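Local atomic coordinates of CurH (Lyngbya majuscula, PDB entry 3KG7), a protein that probably dehydrates beta-hydroxyacyl intermediates to enoyl products as the dehydratase domain of a polyketide synthase module in curacin biosynthesis. Residues P199-P213 / M234-V248. Numbering follows the deposited sequence.
Sequences PIHPVLIDACTRLTP and MTLSHPTPSRFYAYV
F244 turns its ring edge toward L204 and C208, on helix 202-207 and the type I turn A207-R210 at its C-terminal side, a helix-on-sheet contact within the double hotdog fold of this dehydratase. The C208 sulfur lies 90° off the ring normal, 5.1 Å from the F244 centroid, which defines an edge-on sulfur-aromatic contact; L204 CD2 meets the same rim at CE2. T240 CG2 covers one face of the F244 ring near the rim. Further along strand 243-255, the A246 methyl faces C208, with the two CB atoms 4.2 Å apart.

Strand 225-236 adds two buried residues, M234 and L236. I205 and the selenomethionine M234 reach for each other tip to tip, I205 CD1 lying 3.6 Å from SE; bends at chi2 and chi3 of M234 bring SE and CE up to that methyl, and I278 of strand 274-286 packs against M234. Buried I200 crosses the partly exposed T240 at about a right angle, its CD1 3.5 Å from T240 CG2, while its CG2 branch rests on L236 CD2. At the far end, buried V248 of strand 243-255 packs CG1 against CD of the partly exposed P213 at 3.6 Å.

The more solvent-accessible margin lies at P199 and P239: P239 is exposed and only a small part of it is covered, whereas P199, partly exposed, is well covered. The backbone supplies the polar link here, T240 N donating to P199 O over 3.0 Å. Its N-H...O angle of 164° is nearly straight. P239 CA approaches that same oxygen in a CA-H...O contact bent to 126° at the hydrogen.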
ATOM      1  N   PRO C 199     -12.287  18.900   3.286  1.00 80.24           N
ATOM      2  CA  PRO C 199     -12.460  20.121   4.090  1.00 78.84           C
ATOM      3  C   PRO C 199     -12.100  21.387   3.323  1.00 79.10           C
ATOM      4  O   PRO C 199     -12.819  22.391   3.402  1.00 82.10           O
ATOM      5  CB  PRO C 199     -11.480  19.941   5.249  1.00 77.38           C
ATOM      6  CG  PRO C 199     -11.124  18.499   5.265  1.00 78.59           C
ATOM      7  CD  PRO C 199     -11.419  17.904   3.945  1.00 78.57           C
ATOM      8  N   ILE C 200     -10.988  21.338   2.594  1.00 77.59           N
ATOM      9  CA  ILE C 200     -10.498  22.488   1.825  1.00 75.01           C
ATOM     10  C   ILE C 200      -9.713  22.014   0.609  1.00 77.38           C
ATOM     11  O   ILE C 200      -8.751  21.255   0.728  1.00 80.49           O
ATOM     12  CB  ILE C 200      -9.656  23.459   2.688  1.00 73.13           C
ATOM     13  CG1 ILE C 200      -9.409  24.781   1.955  1.00 73.13           C
ATOM     14  CG2 ILE C 200      -8.333  22.826   3.122  1.00 74.13           C
ATOM     15  CD1 ILE C 200      -8.835  25.874   2.852  1.00 73.36           C
ATOM     16  N   HIS C 201     -10.147  22.444  -0.571  1.00 77.81           N
ATOM     17  CA  HIS C 201      -9.461  22.092  -1.796  1.00 77.19           C
ATOM     18  C   HIS C 201      -8.149  22.851  -1.898  1.00 78.46           C
ATOM     19  O   HIS C 201      -8.086  24.017  -1.495  1.00 80.58           O
ATOM     20  CB  HIS C 201     -10.326  22.415  -3.009  1.00 77.06           C
ATOM     21  CG  HIS C 201      -9.798  21.836  -4.285  1.00 77.23           C
ATOM     22  ND1 HIS C 201      -8.920  22.518  -5.105  1.00 74.35           N
ATOM     23  CD2 HIS C 201      -9.992  20.625  -4.862  1.00 74.11           C
ATOM     24  CE1 HIS C 201      -8.613  21.757  -6.140  1.00 75.24           C
ATOM     25  NE2 HIS C 201      -9.247  20.604  -6.016  1.00 73.35           N
ATOM     26  N   PRO C 202      -7.101  22.202  -2.450  1.00 76.80           N
ATOM     27  CA  PRO C 202      -5.823  22.850  -2.741  1.00 76.89           C
ATOM     28  C   PRO C 202      -5.950  24.293  -3.239  1.00 78.80           C
ATOM     29  O   PRO C 202      -5.308  25.187  -2.693  1.00 81.34           O
ATOM     30  CB  PRO C 202      -5.251  21.974  -3.844  1.00 76.00           C
ATOM     31  CG  PRO C 202      -5.730  20.601  -3.503  1.00 74.55           C
ATOM     32  CD  PRO C 202      -7.076  20.776  -2.832  1.00 75.54           C
ATOM     33  N   VAL C 203      -6.784  24.521  -4.250  1.00 78.66           N
ATOM     34  CA  VAL C 203      -6.981  25.866  -4.803  1.00 77.16           C
ATOM     35  C   VAL C 203      -7.437  26.876  -3.745  1.00 79.30           C
ATOM     36  O   VAL C 203      -6.875  27.968  -3.632  1.00 82.49           O
ATOM     37  CB  VAL C 203      -7.952  25.836  -5.984  1.00 76.13           C
ATOM     38  CG1 VAL C 203      -8.390  27.236  -6.382  1.00 75.02           C
ATOM     39  CG2 VAL C 203      -7.311  25.099  -7.161  1.00 76.07           C
ATOM     40  N   LEU C 204      -8.434  26.499  -2.954  1.00 79.97           N
ATOM     41  CA  LEU C 204      -8.967  27.379  -1.920  1.00 80.65           C
ATOM     42  C   LEU C 204      -7.931  27.726  -0.858  1.00 81.64           C
ATOM     43  O   LEU C 204      -7.866  28.873  -0.410  1.00 82.05           O
ATOM     44  CB  LEU C 204     -10.189  26.745  -1.263  1.00 81.85           C
ATOM     45  CG  LEU C 204     -11.418  26.534  -2.145  1.00 82.36           C
ATOM     46  CD1 LEU C 204     -12.371  25.531  -1.470  1.00 84.34           C
ATOM     47  CD2 LEU C 204     -12.109  27.856  -2.430  1.00 80.79           C
ATOM     48  N   ILE C 205      -7.133  26.744  -0.441  1.00 81.76           N
ATOM     49  CA  ILE C 205      -6.082  27.044   0.533  1.00 82.42           C
ATOM     50  C   ILE C 205      -4.976  27.858  -0.134  1.00 83.79           C
ATOM     51  O   ILE C 205      -4.380  28.730   0.501  1.00 86.54           O
ATOM     52  CB  ILE C 205      -5.572  25.800   1.354  1.00 82.62           C
ATOM     53  CG1 ILE C 205      -4.672  26.262   2.515  1.00 82.61           C
ATOM     54  CG2 ILE C 205      -4.894  24.754   0.466  1.00 82.67           C
ATOM     55  CD1 ILE C 205      -4.278  25.163   3.495  1.00 84.34           C
ATOM     56  N   ASP C 206      -4.744  27.628  -1.424  1.00 83.64           N
ATOM     57  CA  ASP C 206      -3.758  28.441  -2.123  1.00 82.94           C
ATOM     58  C   ASP C 206      -4.174  29.889  -2.217  1.00 82.53           C
ATOM     59  O   ASP C 206      -3.344  30.775  -2.068  1.00 86.24           O
ATOM     60  CB  ASP C 206      -3.431  27.941  -3.519  1.00 84.35           C
ATOM     61  CG  ASP C 206      -2.223  28.644  -4.078  1.00 87.41           C
ATOM     62  OD1 ASP C 206      -1.144  28.499  -3.461  1.00 88.36           O
ATOM     63  OD2 ASP C 206      -2.355  29.382  -5.084  1.00 89.66           O
ATOM     64  N   ALA C 207      -5.458  30.115  -2.471  1.00 80.31           N
ATOM     65  CA  ALA C 207      -6.010  31.459  -2.573  1.00 78.44           C
ATOM     66  C   ALA C 207      -5.766  32.292  -1.320  1.00 80.05           C
ATOM     67  O   ALA C 207      -5.611  33.509  -1.393  1.00 82.27           O
ATOM     68  CB  ALA C 207      -7.478  31.389  -2.867  1.00 77.19           C
ATOM     69  N   CYS C 208      -5.724  31.636  -0.170  1.00 80.16           N
ATOM     70  CA  CYS C 208      -5.510  32.326   1.103  1.00 80.84           C
ATOM     71  C   CYS C 208      -4.159  33.031   1.187  1.00 81.31           C
ATOM     72  O   CYS C 208      -3.975  33.953   1.994  1.00 81.77           O
ATOM     73  CB  CYS C 208      -5.635  31.328   2.254  1.00 80.08           C
ATOM     74  SG  CYS C 208      -7.280  30.628   2.361  1.00 83.28           S
ATOM     75  N   THR C 209      -3.227  32.591   0.345  1.00 80.32           N
ATOM     76  CA  THR C 209      -1.836  32.969   0.472  1.00 80.30           C
ATOM     77  C   THR C 209      -1.475  34.063  -0.520  1.00 81.04           C
ATOM     78  O   THR C 209      -0.317  34.492  -0.588  1.00 83.45           O
ATOM     79  CB  THR C 209      -0.929  31.757   0.236  1.00 80.04           C
ATOM     80  OG1 THR C 209      -0.941  31.421  -1.152  1.00 81.63           O
ATOM     81  CG2 THR C 209      -1.404  30.558   1.049  1.00 79.66           C
ATOM     82  N   ARG C 210      -2.476  34.527  -1.268  1.00 80.02           N
ATOM     83  CA  ARG C 210      -2.250  35.402  -2.419  1.00 79.77           C
ATOM     84  C   ARG C 210      -2.073  36.897  -2.117  1.00 81.28           C
ATOM     85  O   ARG C 210      -1.769  37.668  -3.026  1.00 83.93           O
ATOM     86  CB  ARG C 210      -3.357  35.207  -3.458  1.00 77.19           C
ATOM     87  CG  ARG C 210      -3.273  33.899  -4.207  1.00 75.94           C
ATOM     88  CD  ARG C 210      -4.463  33.702  -5.120  1.00 76.07           C
ATOM     89  NE  ARG C 210      -4.571  32.309  -5.559  1.00 77.70           N
ATOM     90  CZ  ARG C 210      -5.547  31.822  -6.326  1.00 77.57           C
ATOM     91  NH1 ARG C 210      -6.526  32.606  -6.762  1.00 77.41           N
ATOM     92  NH2 ARG C 210      -5.553  30.539  -6.654  1.00 76.24           N
ATOM     93  N   LEU C 211      -2.264  37.313  -0.864  1.00 81.15           N
ATOM     94  CA  LEU C 211      -2.166  38.741  -0.531  1.00 80.38           C
ATOM     95  C   LEU C 211      -1.578  39.042   0.846  1.00 83.14           C
ATOM     96  O   LEU C 211      -1.849  38.349   1.835  1.00 83.68           O
ATOM     97  CB  LEU C 211      -3.521  39.445  -0.696  1.00 78.74           C
ATOM     98  CG  LEU C 211      -3.627  40.965  -0.492  1.00 77.92           C
ATOM     99  CD1 LEU C 211      -2.814  41.749  -1.518  1.00 75.44           C
ATOM    100  CD2 LEU C 211      -5.078  41.411  -0.518  1.00 77.39           C
ATOM    101  N   THR C 212      -0.781  40.107   0.877  1.00 86.25           N
ATOM    102  CA  THR C 212      -0.128  40.605   2.071  1.00 88.04           C
ATOM    103  C   THR C 212      -0.219  42.124   1.967  1.00 89.24           C
ATOM    104  O   THR C 212      -0.219  42.647   0.850  1.00 90.12           O
ATOM    105  CB  THR C 212       1.362  40.197   2.089  1.00 89.65           C
ATOM    106  OG1 THR C 212       1.543  38.959   1.389  1.00 90.64           O
ATOM    107  CG2 THR C 212       1.863  40.037   3.511  1.00 92.11           C
ATOM    108  N   PRO C 213      -0.315  42.841   3.116  1.00 90.20           N
ATOM    109  CA  PRO C 213      -0.281  44.316   3.152  1.00 90.10           C
ATOM    110  C   PRO C 213       0.748  44.960   2.207  1.00 91.16           C
ATOM    111  O   PRO C 213       0.526  46.069   1.704  1.00 90.06           O
ATOM    112  CB  PRO C 213       0.095  44.614   4.606  1.00 89.29           C
ATOM    113  CG  PRO C 213      -0.471  43.485   5.371  1.00 88.02           C
ATOM    114  CD  PRO C 213      -0.500  42.279   4.470  1.00 89.44           C
HETATM  115  N   MSE C 234      -0.592  24.959  10.443  1.00 85.81           N
HETATM  116  CA  MSE C 234      -1.846  25.210   9.752  1.00 88.09           C
HETATM  117  C   MSE C 234      -2.957  24.480  10.499  1.00 84.86           C
HETATM  118  O   MSE C 234      -2.896  23.268  10.699  1.00 84.21           O
HETATM  119  CB  MSE C 234      -1.768  24.764   8.288  1.00 96.49           C
HETATM  120  CG  MSE C 234      -2.668  25.556   7.343  1.00102.11           C
HETATM  121 SE   MSE C 234      -4.441  24.777   7.082  1.00112.97          SE
HETATM  122  CE  MSE C 234      -5.530  26.371   6.778  1.00103.90           C
ATOM    123  N   THR C 235      -3.955  25.231  10.945  1.00 82.13           N
ATOM    124  CA  THR C 235      -5.094  24.635  11.638  1.00 80.55           C
ATOM    125  C   THR C 235      -6.369  24.907  10.875  1.00 79.79           C
ATOM    126  O   THR C 235      -6.510  25.954  10.238  1.00 80.45           O
ATOM    127  CB  THR C 235      -5.281  25.202  13.047  1.00 80.00           C
ATOM    128  OG1 THR C 235      -5.678  26.579  12.958  1.00 80.02           O
ATOM    129  CG2 THR C 235      -3.997  25.071  13.855  1.00 80.45           C
ATOM    130  N   LEU C 236      -7.301  23.967  10.949  1.00 78.07           N
ATOM    131  CA  LEU C 236      -8.622  24.165  10.384  1.00 77.84           C
ATOM    132  C   LEU C 236      -9.655  23.469  11.268  1.00 78.73           C
ATOM    133  O   LEU C 236      -9.519  22.277  11.564  1.00 79.81           O
ATOM    134  CB  LEU C 236      -8.669  23.646   8.944  1.00 77.57           C
ATOM    135  CG  LEU C 236      -9.990  23.854   8.201  1.00 77.02           C
ATOM    136  CD1 LEU C 236     -10.311  25.345   8.044  1.00 75.71           C
ATOM    137  CD2 LEU C 236      -9.967  23.145   6.860  1.00 75.35           C
ATOM    138  N   SER C 237     -10.672  24.217  11.695  1.00 78.17           N
ATOM    139  CA  SER C 237     -11.673  23.700  12.636  1.00 79.24           C
ATOM    140  C   SER C 237     -12.806  22.965  11.938  1.00 80.14           C
ATOM    141  O   SER C 237     -13.317  21.979  12.465  1.00 80.59           O
ATOM    142  CB  SER C 237     -12.268  24.814  13.493  1.00 78.82           C
ATOM    143  OG  SER C 237     -11.255  25.603  14.076  1.00 83.73           O
ATOM    144  N   HIS C 238     -13.213  23.453  10.766  1.00 80.34           N
ATOM    145  CA  HIS C 238     -14.276  22.805   9.990  1.00 81.89           C
ATOM    146  C   HIS C 238     -14.131  23.104   8.496  1.00 81.35           C
ATOM    147  O   HIS C 238     -13.295  23.920   8.116  1.00 81.82           O
ATOM    148  CB  HIS C 238     -15.676  23.174  10.520  1.00 83.14           C
ATOM    149  CG  HIS C 238     -15.921  24.645  10.641  1.00 83.85           C
ATOM    150  ND1 HIS C 238     -16.173  25.448   9.552  1.00 85.12           N
ATOM    151  CD2 HIS C 238     -15.971  25.454  11.727  1.00 84.19           C
ATOM    152  CE1 HIS C 238     -16.357  26.692   9.958  1.00 86.32           C
ATOM    153  NE2 HIS C 238     -16.241  26.722  11.274  1.00 85.69           N
ATOM    154  N   PRO C 239     -14.931  22.433   7.643  1.00 80.11           N
ATOM    155  CA  PRO C 239     -14.812  22.655   6.212  1.00 79.17           C
ATOM    156  C   PRO C 239     -15.070  24.110   5.848  1.00 80.00           C
ATOM    157  O   PRO C 239     -15.851  24.786   6.528  1.00 80.06           O
ATOM    158  CB  PRO C 239     -15.920  21.777   5.630  1.00 78.73           C
ATOM    159  CG  PRO C 239     -16.159  20.749   6.650  1.00 79.49           C
ATOM    160  CD  PRO C 239     -15.978  21.444   7.948  1.00 78.59           C
ATOM    161  N   THR C 240     -14.419  24.585   4.789  1.00 80.63           N
ATOM    162  CA  THR C 240     -14.649  25.947   4.299  1.00 81.24           C
ATOM    163  C   THR C 240     -16.081  26.107   3.794  1.00 80.79           C
ATOM    164  O   THR C 240     -16.607  25.216   3.127  1.00 79.94           O
ATOM    165  CB  THR C 240     -13.678  26.346   3.165  1.00 81.40           C
ATOM    166  OG1 THR C 240     -13.903  25.512   2.030  1.00 84.06           O
ATOM    167  CG2 THR C 240     -12.249  26.186   3.605  1.00 81.76           C
ATOM    168  N   PRO C 241     -16.720  27.243   4.120  1.00 81.49           N
ATOM    169  CA  PRO C 241     -18.013  27.566   3.537  1.00 81.95           C
ATOM    170  C   PRO C 241     -17.836  27.971   2.074  1.00 83.41           C
ATOM    171  O   PRO C 241     -16.697  28.126   1.612  1.00 83.61           O
ATOM    172  CB  PRO C 241     -18.479  28.770   4.359  1.00 81.08           C
ATOM    173  CG  PRO C 241     -17.535  28.869   5.511  1.00 80.58           C
ATOM    174  CD  PRO C 241     -16.266  28.294   5.043  1.00 80.14           C
ATOM    175  N   SER C 242     -18.947  28.143   1.358  1.00 84.99           N
ATOM    176  CA  SER C 242     -18.916  28.490  -0.068  1.00 86.27           C
ATOM    177  C   SER C 242     -18.224  29.829  -0.309  1.00 86.30           C
ATOM    178  O   SER C 242     -17.656  30.062  -1.380  1.00 85.95           O
ATOM    179  CB  SER C 242     -20.336  28.509  -0.640  1.00 87.03           C
ATOM    180  OG  SER C 242     -21.200  29.277   0.183  1.00 87.31           O
ATOM    181  N   ARG C 243     -18.274  30.688   0.705  1.00 85.39           N
ATOM    182  CA  ARG C 243     -17.619  31.991   0.685  1.00 86.95           C
ATOM    183  C   ARG C 243     -16.999  32.301   2.054  1.00 84.33           C
ATOM    184  O   ARG C 243     -17.653  32.157   3.089  1.00 82.76           O
ATOM    185  CB  ARG C 243     -18.638  33.065   0.277  1.00 89.21           C
ATOM    186  CG  ARG C 243     -18.213  34.505   0.520  1.00 92.45           C
ATOM    187  CD  ARG C 243     -19.344  35.472   0.213  1.00 93.61           C
ATOM    188  NE  ARG C 243     -19.592  35.572  -1.225  1.00 98.21           N
ATOM    189  CZ  ARG C 243     -20.390  36.472  -1.793  1.00 98.97           C
ATOM    190  NH1 ARG C 243     -21.034  37.365  -1.051  1.00 98.87           N
ATOM    191  NH2 ARG C 243     -20.541  36.482  -3.111  1.00 99.99           N
ATOM    192  N   PHE C 244     -15.733  32.715   2.045  1.00 82.19           N
ATOM    193  CA  PHE C 244     -15.000  33.052   3.268  1.00 80.65           C
ATOM    194  C   PHE C 244     -13.905  34.078   2.986  1.00 80.25           C
ATOM    195  O   PHE C 244     -13.741  34.522   1.847  1.00 80.06           O
ATOM    196  CB  PHE C 244     -14.402  31.800   3.912  1.00 80.13           C
ATOM    197  CG  PHE C 244     -13.375  31.104   3.058  1.00 81.41           C
ATOM    198  CD1 PHE C 244     -12.017  31.315   3.271  1.00 81.39           C
ATOM    199  CD2 PHE C 244     -13.765  30.224   2.044  1.00 81.26           C
ATOM    200  CE1 PHE C 244     -11.058  30.666   2.483  1.00 81.48           C
ATOM    201  CE2 PHE C 244     -12.814  29.573   1.254  1.00 81.46           C
ATOM    202  CZ  PHE C 244     -11.458  29.796   1.478  1.00 80.89           C
ATOM    203  N   TYR C 245     -13.152  34.437   4.023  1.00 80.13           N
ATOM    204  CA  TYR C 245     -12.150  35.493   3.928  1.00 79.49           C
ATOM    205  C   TYR C 245     -10.759  35.046   4.389  1.00 80.01           C
ATOM    206  O   TYR C 245     -10.624  34.158   5.238  1.00 81.20           O
ATOM    207  CB  TYR C 245     -12.604  36.722   4.729  1.00 79.77           C
ATOM    208  CG  TYR C 245     -13.920  37.316   4.258  1.00 80.35           C
ATOM    209  CD1 TYR C 245     -13.948  38.311   3.279  1.00 78.51           C
ATOM    210  CD2 TYR C 245     -15.138  36.882   4.794  1.00 81.48           C
ATOM    211  CE1 TYR C 245     -15.147  38.854   2.840  1.00 78.47           C
ATOM    212  CE2 TYR C 245     -16.348  37.422   4.360  1.00 80.64           C
ATOM    213  CZ  TYR C 245     -16.340  38.405   3.381  1.00 80.04           C
ATOM    214  OH  TYR C 245     -17.526  38.946   2.947  1.00 80.26           O
ATOM    215  N   ALA C 246      -9.731  35.664   3.814  1.00 78.99           N
ATOM    216  CA  ALA C 246      -8.358  35.477   4.268  1.00 78.84           C
ATOM    217  C   ALA C 246      -7.845  36.816   4.770  1.00 79.96           C
ATOM    218  O   ALA C 246      -7.842  37.801   4.027  1.00 80.90           O
ATOM    219  CB  ALA C 246      -7.485  34.948   3.146  1.00 79.91           C
ATOM    220  N   TYR C 247      -7.410  36.843   6.027  1.00 80.73           N
ATOM    221  CA  TYR C 247      -7.090  38.081   6.731  1.00 80.96           C
ATOM    222  C   TYR C 247      -5.634  38.068   7.204  1.00 81.51           C
ATOM    223  O   TYR C 247      -5.220  37.168   7.931  1.00 82.51           O
ATOM    224  CB  TYR C 247      -8.065  38.225   7.913  1.00 81.11           C
ATOM    225  CG  TYR C 247      -8.029  39.532   8.669  1.00 81.95           C
ATOM    226  CD1 TYR C 247      -8.045  40.759   8.001  1.00 82.46           C
ATOM    227  CD2 TYR C 247      -8.021  39.545  10.067  1.00 82.88           C
ATOM    228  CE1 TYR C 247      -8.024  41.966   8.703  1.00 81.54           C
ATOM    229  CE2 TYR C 247      -8.005  40.754  10.782  1.00 81.62           C
ATOM    230  CZ  TYR C 247      -8.005  41.951  10.090  1.00 81.28           C
ATOM    231  OH  TYR C 247      -7.982  43.138  10.777  1.00 82.53           O
ATOM    232  N   VAL C 248      -4.856  39.055   6.770  1.00 80.93           N
ATOM    233  CA  VAL C 248      -3.462  39.187   7.202  1.00 82.17           C
ATOM    234  C   VAL C 248      -3.328  40.441   8.065  1.00 83.13           C
ATOM    235  O   VAL C 248      -3.658  41.542   7.623  1.00 83.23           O
ATOM    236  CB  VAL C 248      -2.480  39.218   5.997  1.00 81.45           C
ATOM    237  CG1 VAL C 248      -1.028  39.308   6.468  1.00 80.80           C
ATOM    238  CG2 VAL C 248      -2.675  37.992   5.120  1.00 79.47           C
TER